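PDB 3FNR: arginine--tRNA ligase, which catalyses the ATP-dependent attachment of L-arginine to tRNA(Arg), releasing AMP and diphosphate, as a monomeric class I aminoacyl-tRNA synthetase. Local coordinates for residues 354-359 with 424-429; 341-346 with 409-414. The protein carries 1 engineered substitution. All coordinates share one frame; numbering follows the deposited sequence. Where two conformers were deposited one is given.

Contact 1. Residues 354-359 with 424-429; sequences AGKKID and NENDLL
Lys-356 reaches over to the first turn of helix 425-445 and sets its ammonium group between two side-chain oxygens, one from Glu-425 and one from Asn-426. Toward Glu-425 the bond is a salt bridge, with Lys-356 NZ 2.7 Å from Glu-425 OE1. The two side chains meet tip to tip, and the nitrogen stands above the carboxylate plane, 49° out of it. The second oxygen belongs to a neutral amide: Lys-356 NZ donates to Asn-426 OD1 at 2.7 Å, in the plane of the amide and on a lone pair of the oxygen. Here the two side chains cross at about a right angle. A lysine suits this place because its chain, extended beyond CG, spans the gap from the loop to the helix, and its ammonium can donate to both oxygens at once. The other carboxylate oxygen, Glu-425 OE2, accepts from the backbone N of Gly-421, so both oxygens of the group are held.

The loop starts with a Schellman motif that ends helix 336-353. Gly-355 is its C-prime residue, with a positive phi of 64° that glycine adopts without strain; Lys-356 N bonds back to Phe-351 O and Gly-355 N to Ala-352 O. The chain is thereby turned out of the helix just before the lysine, within the DALR anticodon-binding domain.

Apolar contact lies beside the charges. The small methyl of Ala-354 fits against the helix, its CB 4.0 Å from Leu-429 CD1. That same leucine methyl meets the aliphatic part of the lysine, with Lys-356 CD 4.0 Å from Leu-429 CD1. The leucine side chain also packs on Val-350, Phe-351 and Val-361, so a branched apolar residue here serves the loop and the end of helix 336-353 together.

Contact 2. Residues 341-346 with 409-414; sequences NYAHAR and NFHKFY. With SO4 (sulfate ion), chain D.
Two helices of the DALR anticodon-binding domain, 336-353 and 398-416, pack here through Arg-346 and His-411; the axes of the two short segments approach to 9.8 Å and run at 43°. Arg-346 grips the imidazole side-on: NE and NH2 both donate to His-411 ND1, NH2 at 3.1 Å. Guanidinium and ring are nearly coplanar, 9° apart; NE and NH2 both lie close to the imidazole plane, and each bond is somewhat bent. Histidine suits the place because one ring nitrogen, ND1, accepts from Arg-346 while the other, NE2, donates to the carbonyl Tyr-339 O; Arg-346 NH2 also bonds to Asn-415 OD1.

The DALR domain is a bundle of helices, and small and aromatic residues pack round the arginine. Ala-343, whose methyl permits close approach, sets CB 3.6 Å from Phe-410 CD2. The Tyr-342 ring lies near-parallel to that of His-411 but slid aside, so that the two barely overlap, with Tyr-342 CD2 3.4 Å from His-411 CE1. Tyr-414 brings CD1 over one face of the guanidinium, 3.2 Å from Arg-346 NH1, with the planes 39° apart. Its hydroxyl donates to O2 of a sulfate, probably from the crystallisation liquor, with Tyr-414 OH 2.6 Å from that oxygen.

How the contacts relate
The centres of contact 1 and contact 2 lie about 15 Å apart in one helical domain, and their segments alternate along the chain. Helix 336-353 carries 341-346 and runs out into the loop 354-359, while helix 398-416 carries 409-414 and is followed by helix 425-445, whose first turn lies in 424-429. The contacts also touch directly, Leu-428 CD2 packing 3.7 Å from Phe-413 CZ. The sulfate bound in contact 2 is held as well by Lys-353 NZ and by the backbone N of Val-419 and Val-420; Val-420 in turn touches Ala-354 of contact 1. Contact 1 is a surface contact, its centre about 38 Å from the centre of the chain; that of contact 2, partly buried, lies about 28 Å from it.

Contact 1. Residues 354-359 with 424-429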
loop_
_atom_site.group_PDB
_atom_site.type_symbol
_atom_site.label_atom_id
_atom_site.label_comp_id
_atom_site.label_asym_id
_atom_site.label_seq_id
_atom_site.Cartn_x
_atom_site.Cartn_y
_atom_site.Cartn_z
ATOM N N ALA A 354 25.279 -6.944 29.097
ATOM C CA ALA A 354 25.482 -6.080 30.258
ATOM C C ALA A 354 24.610 -6.471 31.452
ATOM O O ALA A 354 24.816 -5.967 32.557
ATOM C CB ALA A 354 25.232 -4.623 29.880
ATOM N N GLY A 355 23.637 -7.354 31.224
ATOM C CA GLY A 355 22.687 -7.769 32.257
ATOM C C GLY A 355 21.821 -6.618 32.735
ATOM O O GLY A 355 21.582 -6.462 33.940
ATOM N N LYS A 356 21.368 -5.798 31.788
ATOM C CA LYS A 356 20.571 -4.618 32.112
ATOM C C LYS A 356 19.317 -4.487 31.254
ATOM O O LYS A 356 19.282 -4.928 30.100
ATOM C CB LYS A 356 21.426 -3.352 32.016
ATOM C CG LYS A 356 22.315 -3.115 33.223
ATOM C CD LYS A 356 23.282 -1.969 32.988
ATOM C CE LYS A 356 24.136 -1.712 34.218
ATOM N NZ LYS A 356 25.308 -0.847 33.912
ATOM N N LYS A 357 18.282 -3.895 31.842
ATOM C CA LYS A 357 17.087 -3.507 31.104
ATOM C C LYS A 357 17.172 -2.018 30.798
ATOM O O LYS A 357 17.962 -1.292 31.417
ATOM C CB LYS A 357 15.818 -3.824 31.899
ATOM C CG LYS A 357 15.440 -5.305 31.922
ATOM C CD LYS A 357 14.183 -5.561 32.762
ATOM C CE LYS A 357 12.900 -5.193 32.009
ATOM N NZ LYS A 357 11.667 -5.425 32.818
ATOM N N ILE A 358 16.352 -1.564 29.852
ATOM C CA ILE A 358 16.389 -0.175 29.381
ATOM C C ILE A 358 16.001 0.845 30.457
ATOM O O ILE A 358 16.344 2.019 30.353
ATOM C CB ILE A 358 15.563 0.036 28.067
ATOM C CG1 ILE A 358 14.099 -0.381 28.248
ATOM C CG2 ILE A 358 16.201 -0.725 26.898
ATOM C CD1 ILE A 358 13.231 -0.186 26.998
ATOM N N ASP A 359 15.312 0.379 31.496
ATOM C CA ASP A 359 14.919 1.222 32.628
ATOM C C ASP A 359 16.055 1.433 33.636
ATOM O O ASP A 359 16.005 2.366 34.440
ATOM C CB ASP A 359 13.684 0.640 33.333
ATOM C CG ASP A 359 12.552 0.295 32.359
ATOM O OD1 ASP A 359 12.635 -0.765 31.696
ATOM O OD2 ASP A 359 11.579 1.078 32.263
ATOM N N ASN A 424 31.284 4.557 31.117
ATOM C CA ASN A 424 30.098 5.241 30.622
ATOM C C ASN A 424 29.161 4.273 29.905
ATOM O O ASN A 424 28.518 4.609 28.903
ATOM C CB ASN A 424 30.496 6.421 29.741
ATOM C CG ASN A 424 31.261 7.495 30.511
ATOM O OD1 ASN A 424 30.817 7.969 31.559
ATOM N ND2 ASN A 424 32.401 7.899 29.974
ATOM N N GLU A 425 29.085 3.066 30.457
ATOM C CA GLU A 425 28.249 1.993 29.936
ATOM C C GLU A 425 26.799 2.444 29.818
ATOM O O GLU A 425 26.188 2.302 28.758
ATOM C CB GLU A 425 28.368 0.763 30.843
ATOM C CG GLU A 425 27.593 -0.458 30.386
ATOM C CD GLU A 425 27.715 -1.622 31.351
ATOM O OE1 GLU A 425 26.683 -2.030 31.923
ATOM O OE2 GLU A 425 28.843 -2.126 31.544
ATOM N N ASN A 426 26.273 3.016 30.900
ATOM C CA ASN A 426 24.892 3.481 30.952
ATOM C C ASN A 426 24.540 4.550 29.918
ATOM O O ASN A 426 23.458 4.504 29.334
ATOM C CB ASN A 426 24.545 3.950 32.364
ATOM C CG ASN A 426 24.509 2.808 33.356
ATOM O OD1 ASN A 426 24.690 1.648 32.985
ATOM N ND2 ASN A 426 24.277 3.128 34.624
ATOM N N ASP A 427 25.459 5.492 29.703
ATOM C CA ASP A 427 25.325 6.537 28.681
ATOM C C ASP A 427 25.194 5.931 27.293
ATOM O O ASP A 427 24.305 6.306 26.518
ATOM C CB ASP A 427 26.542 7.471 28.702
ATOM C CG ASP A 427 26.348 8.688 29.597
ATOM O OD1 ASP A 427 25.295 8.816 30.251
ATOM O OD2 ASP A 427 27.257 9.542 29.633
ATOM N N LEU A 428 26.078 4.988 26.993
ATOM C CA LEU A 428 26.089 4.306 25.702
ATOM C C LEU A 428 24.858 3.422 25.512
ATOM O O LEU A 428 24.244 3.438 24.454
ATOM C CB LEU A 428 27.373 3.498 25.532
ATOM C CG LEU A 428 28.661 4.330 25.505
ATOM C CD1 LEU A 428 29.886 3.431 25.653
ATOM C CD2 LEU A 428 28.746 5.144 24.231
ATOM N N LEU A 429 24.500 2.665 26.544
ATOM C CA LEU A 429 23.284 1.861 26.514
ATOM C C LEU A 429 22.027 2.709 26.296
ATOM O O LEU A 429 21.182 2.347 25.478
ATOM C CB LEU A 429 23.155 1.017 27.781
ATOM C CG LEU A 429 24.137 -0.152 27.905
ATOM C CD1 LEU A 429 23.975 -0.838 29.256
ATOM C CD2 LEU A 429 23.978 -1.155 26.763
#

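Contact 2. Residues 341-346 with 409-414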
loop_
_atom_site.group_PDB
_atom_site.type_symbol
_atom_site.label_atom_id
_atom_site.label_comp_id
_atom_site.label_asym_id
_atom_site.label_seq_id
_atom_site.Cartn_x
_atom_site.Cartn_y
_atom_site.Cartn_z
ATOM N N ASN A 341 17.772 -4.394 10.674
ATOM C CA ASN A 341 17.423 -5.350 11.739
ATOM C C ASN A 341 18.630 -5.747 12.585
ATOM O O ASN A 341 18.513 -5.913 13.806
ATOM C CB ASN A 341 16.773 -6.628 11.168
ATOM C CG ASN A 341 15.246 -6.586 11.180
ATOM O OD1 ASN A 341 14.627 -5.990 12.063
ATOM N ND2 ASN A 341 14.633 -7.257 10.208
ATOM N N TYR A 342 19.779 -5.900 11.933
ATOM C CA TYR A 342 21.026 -6.248 12.616
ATOM C C TYR A 342 21.423 -5.181 13.640
ATOM O O TYR A 342 21.855 -5.523 14.735
ATOM C CB TYR A 342 22.164 -6.511 11.620
ATOM C CG TYR A 342 23.393 -7.134 12.255
ATOM C CD1 TYR A 342 23.269 -8.133 13.225
ATOM C CD2 TYR A 342 24.676 -6.730 11.884
ATOM C CE1 TYR A 342 24.388 -8.696 13.820
ATOM C CE2 TYR A 342 25.805 -7.291 12.474
ATOM C CZ TYR A 342 25.648 -8.277 13.439
ATOM O OH TYR A 342 26.753 -8.846 14.028
ATOM N N ALA A 343 21.231 -3.907 13.292
ATOM C CA ALA A 343 21.453 -2.798 14.217
ATOM C C ALA A 343 20.599 -2.947 15.470
ATOM O O ALA A 343 21.113 -2.875 16.589
ATOM C CB ALA A 343 21.173 -1.477 13.529
ATOM N N HIS A 344 19.306 -3.198 15.264
ATOM C CA HIS A 344 18.343 -3.376 16.341
ATOM C C HIS A 344 18.676 -4.588 17.226
ATOM O O HIS A 344 18.626 -4.493 18.456
ATOM C CB HIS A 344 16.928 -3.510 15.755
ATOM C CG HIS A 344 15.846 -3.484 16.787
ATOM N ND1 HIS A 344 15.342 -4.628 17.362
ATOM C CD2 HIS A 344 15.194 -2.450 17.370
ATOM C CE1 HIS A 344 14.416 -4.302 18.248
ATOM N NE2 HIS A 344 14.306 -2.987 18.270
ATOM N N ALA A 345 19.020 -5.710 16.589
ATOM C CA ALA A 345 19.397 -6.947 17.283
ATOM C C ALA A 345 20.710 -6.804 18.064
ATOM O O ALA A 345 20.846 -7.341 19.162
ATOM C CB ALA A 345 19.496 -8.096 16.295
ATOM N N ARG A 346 21.663 -6.076 17.487
ATOM C CA ARG A 346 22.947 -5.808 18.125
ATOM C C ARG A 346 22.769 -5.043 19.439
ATOM O O ARG A 346 23.459 -5.327 20.425
ATOM C CB ARG A 346 23.863 -5.057 17.156
ATOM C CG ARG A 346 25.318 -5.418 17.289
ATOM C CD ARG A 346 25.970 -5.826 15.984
ATOM N NE ARG A 346 26.489 -4.713 15.194
ATOM C CZ ARG A 346 27.699 -4.170 15.327
ATOM N NH1 ARG A 346 28.553 -4.609 16.244
ATOM N NH2 ARG A 346 28.056 -3.169 14.534
ATOM N N ASN A 409 25.326 4.409 10.604
ATOM C CA ASN A 409 25.954 5.195 11.651
ATOM C C ASN A 409 26.005 4.485 12.990
ATOM O O ASN A 409 27.020 4.568 13.674
ATOM C CB ASN A 409 25.270 6.547 11.780
ATOM C CG ASN A 409 25.464 7.397 10.558
ATOM O OD1 ASN A 409 26.505 7.342 9.910
ATOM N ND2 ASN A 409 24.454 8.180 10.219
ATOM N N PHE A 410 24.935 3.773 13.356
ATOM C CA PHE A 410 24.969 2.952 14.566
ATOM C C PHE A 410 26.067 1.901 14.503
ATOM O O PHE A 410 26.886 1.813 15.412
ATOM C CB PHE A 410 23.649 2.234 14.859
ATOM C CG PHE A 410 23.795 1.153 15.900
ATOM C CD1 PHE A 410 23.922 1.487 17.239
ATOM C CD2 PHE A 410 23.854 -0.193 15.537
ATOM C CE1 PHE A 410 24.096 0.503 18.209
ATOM C CE2 PHE A 410 24.025 -1.186 16.493
ATOM C CZ PHE A 410 24.152 -0.840 17.828
ATOM N N HIS A 411 26.049 1.092 13.443
ATOM C CA HIS A 411 26.993 0.000 13.278
ATOM C C HIS A 411 28.417 0.501 13.417
ATOM O O HIS A 411 29.193 -0.066 14.177
ATOM C CB HIS A 411 26.799 -0.701 11.926
ATOM C CG HIS A 411 25.646 -1.663 11.900
ATOM N ND1 HIS A 411 25.546 -2.726 12.771
ATOM C CD2 HIS A 411 24.556 -1.734 11.097
ATOM C CE1 HIS A 411 24.443 -3.407 12.510
ATOM N NE2 HIS A 411 23.822 -2.825 11.500
ATOM N N LYS A 412 28.730 1.584 12.707
ATOM C CA LYS A 412 30.048 2.179 12.732
ATOM C C LYS A 412 30.396 2.670 14.144
ATOM O O LYS A 412 31.487 2.397 14.640
ATOM C CB LYS A 412 30.151 3.304 11.704
ATOM C CG LYS A 412 31.584 3.710 11.412
ATOM C CD LYS A 412 31.705 5.168 10.989
ATOM C CE LYS A 412 33.134 5.496 10.545
ATOM N NZ LYS A 412 34.161 5.099 11.553
ATOM N N PHE A 413 29.461 3.347 14.803
ATOM C CA PHE A 413 29.675 3.773 16.186
ATOM C C PHE A 413 29.988 2.611 17.129
ATOM O O PHE A 413 30.963 2.669 17.876
ATOM C CB PHE A 413 28.488 4.572 16.723
ATOM C CG PHE A 413 28.701 5.105 18.116
ATOM C CD1 PHE A 413 28.139 4.470 19.219
ATOM C CD2 PHE A 413 29.478 6.242 18.322
ATOM C CE1 PHE A 413 28.352 4.965 20.502
ATOM C CE2 PHE A 413 29.687 6.749 19.596
ATOM C CZ PHE A 413 29.132 6.122 20.684
ATOM N N TYR A 414 29.162 1.568 17.098
ATOM C CA TYR A 414 29.320 0.443 18.023
ATOM C C TYR A 414 30.595 -0.369 17.767
ATOM O O TYR A 414 31.178 -0.913 18.700
ATOM C CB TYR A 414 28.064 -0.430 18.026
ATOM C CG TYR A 414 28.062 -1.595 19.004
ATOM C CD1 TYR A 414 27.475 -2.796 18.648
ATOM C CD2 TYR A 414 28.634 -1.499 20.282
ATOM C CE1 TYR A 414 27.456 -3.878 19.509
ATOM C CE2 TYR A 414 28.622 -2.593 21.158
ATOM C CZ TYR A 414 28.024 -3.777 20.755
ATOM O OH TYR A 414 27.977 -4.879 21.573
HETATM S S SO4 D . 31.036 -4.545 23.814
HETATM O O1 SO4 D . 30.513 -4.210 25.127
HETATM O O2 SO4 D . 30.014 -5.284 23.084
HETATM O O3 SO4 D . 31.404 -3.337 23.089
HETATM O O4 SO4 D . 32.232 -5.360 23.968
HETATM O O HOH W 1 25.751 -7.133 20.105
#